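Saframycin Mx1 synthetase B (Legionella pneumophila subsp. pneumophila, PDB 3KXW) belongs to the ANL clan of AMP-binding enzymes, with an AMP-binding family region followed by a second region of the AMP-binding C-terminal clan. Local coordinates at residues V117-I122 and I143-L148. Numbering follows the deposited sequence.
Sequences VIVLMI and IPAIAL
Val119 holds CG1 between its backbone N and carbonyl carbon (chi1 55°), and from there this methyl meets CB of Ala145 at 3.6 Å. Met121, a selenomethionine, is bent at chi3 (72°), which folds its CE back to the same Ala145 CB, 4.1 Å away. On the other face Leu120 and Ile146 run alongside each other in the same direction, with Leu120 CD2 3.8 Å from Ile146 CB; Ile118 touches the CD1 tip of Ile146 through its CG2 and crosses Pro144 at about a right angle. The pair illustrates how neighbouring parallel strands of an alpha/beta sheet join: 118-121 is central, with 67-71 along its other edge, and the chain runs through helix 123-129 and the short antiparallel edge strand 139-140 before entering 143-147. In the usual parallel ladder, Val119 gives its N-H to Pro144 O (2.9 Å) and receives Ile146 N on its own O, nearly along the C=O axis (171°). Met121 repeats this with a longer bond from its N to Ile146 O (3.2 Å) and a shorter one from Leu148 N to Met121 O (2.9 Å). The side chain of Leu148, donor of that last bond, touches Leu120 CD1 through its own CD1 and packs on helix 76-87.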
# COMPACT_ATOMS: atom_id res chain seq x y z
N VAL A 117 -23.18 -8.37 -5.27
CA VAL A 117 -24.64 -8.33 -5.25
C VAL A 117 -25.16 -6.99 -4.76
O VAL A 117 -26.27 -6.60 -5.12
CB VAL A 117 -25.28 -9.47 -4.42
CG1 VAL A 117 -25.01 -10.81 -5.09
CG2 VAL A 117 -24.81 -9.45 -2.94
N ILE A 118 -24.35 -6.31 -3.95
CA ILE A 118 -24.70 -5.03 -3.32
C ILE A 118 -23.44 -4.18 -3.26
O ILE A 118 -22.35 -4.71 -3.17
CB ILE A 118 -25.22 -5.22 -1.89
CG1 ILE A 118 -26.56 -5.94 -1.89
CG2 ILE A 118 -25.36 -3.90 -1.16
CD1 ILE A 118 -27.66 -5.12 -2.51
N VAL A 119 -23.59 -2.86 -3.36
CA VAL A 119 -22.50 -1.95 -3.06
C VAL A 119 -22.92 -1.01 -1.91
O VAL A 119 -24.04 -0.50 -1.90
CB VAL A 119 -21.98 -1.16 -4.31
CG1 VAL A 119 -23.11 -0.41 -5.01
CG2 VAL A 119 -20.86 -0.19 -3.92
N LEU A 120 -22.04 -0.86 -0.93
CA LEU A 120 -22.22 0.09 0.15
C LEU A 120 -21.38 1.33 -0.08
O LEU A 120 -20.24 1.25 -0.54
CB LEU A 120 -21.86 -0.53 1.51
CG LEU A 120 -22.62 -1.84 1.78
CD1 LEU A 120 -22.21 -2.42 3.12
CD2 LEU A 120 -24.15 -1.65 1.76
N MSE A 121 -21.93 2.49 0.22
CA MSE A 121 -21.15 3.73 0.12
C MSE A 121 -21.85 4.76 0.98
O MSE A 121 -22.96 4.52 1.41
CB MSE A 121 -21.10 4.19 -1.34
CG MSE A 121 -22.47 4.62 -1.90
SE MSE A 121 -22.34 5.06 -3.82
CE MSE A 121 -22.11 3.25 -4.58
N ILE A 122 -21.24 5.92 1.21
CA ILE A 122 -21.95 6.94 1.99
C ILE A 122 -23.01 7.68 1.16
O ILE A 122 -22.93 7.72 -0.06
CB ILE A 122 -21.01 7.96 2.67
CG1 ILE A 122 -20.34 8.86 1.63
CG2 ILE A 122 -20.01 7.25 3.58
CD1 ILE A 122 -19.58 10.01 2.25
N ILE A 143 -25.06 -2.25 -10.03
CA ILE A 143 -25.14 -2.97 -8.75
C ILE A 143 -26.03 -2.20 -7.79
O ILE A 143 -25.81 -1.01 -7.59
CB ILE A 143 -23.75 -3.11 -8.07
CG1 ILE A 143 -22.69 -3.58 -9.06
CG2 ILE A 143 -23.86 -4.06 -6.88
CD1 ILE A 143 -23.07 -4.88 -9.77
N PRO A 144 -27.02 -2.86 -7.19
CA PRO A 144 -27.86 -2.14 -6.23
C PRO A 144 -27.01 -1.53 -5.11
O PRO A 144 -26.14 -2.19 -4.55
CB PRO A 144 -28.77 -3.24 -5.66
CG PRO A 144 -28.86 -4.25 -6.75
CD PRO A 144 -27.51 -4.23 -7.45
N ALA A 145 -27.29 -0.27 -4.81
CA ALA A 145 -26.48 0.50 -3.88
C ALA A 145 -27.27 0.82 -2.62
O ALA A 145 -28.51 0.94 -2.66
CB ALA A 145 -25.92 1.77 -4.55
N ILE A 146 -26.57 0.94 -1.50
CA ILE A 146 -27.19 1.25 -0.22
C ILE A 146 -26.32 2.25 0.51
O ILE A 146 -25.10 2.04 0.66
CB ILE A 146 -27.36 0.01 0.67
CG1 ILE A 146 -28.24 -1.04 0.00
CG2 ILE A 146 -27.94 0.40 2.07
CD1 ILE A 146 -28.37 -2.32 0.83
N ALA A 147 -26.92 3.34 0.94
CA ALA A 147 -26.21 4.34 1.73
C ALA A 147 -25.99 3.84 3.14
O ALA A 147 -26.94 3.45 3.82
CB ALA A 147 -27.00 5.64 1.75
N LEU A 148 -24.75 3.90 3.62
CA LEU A 148 -24.47 3.36 4.94
C LEU A 148 -25.27 4.10 6.03
O LEU A 148 -25.74 3.48 6.97
CB LEU A 148 -22.96 3.35 5.25
CG LEU A 148 -22.49 2.24 6.20
CD1 LEU A 148 -22.52 0.84 5.58
CD2 LEU A 148 -21.09 2.54 6.76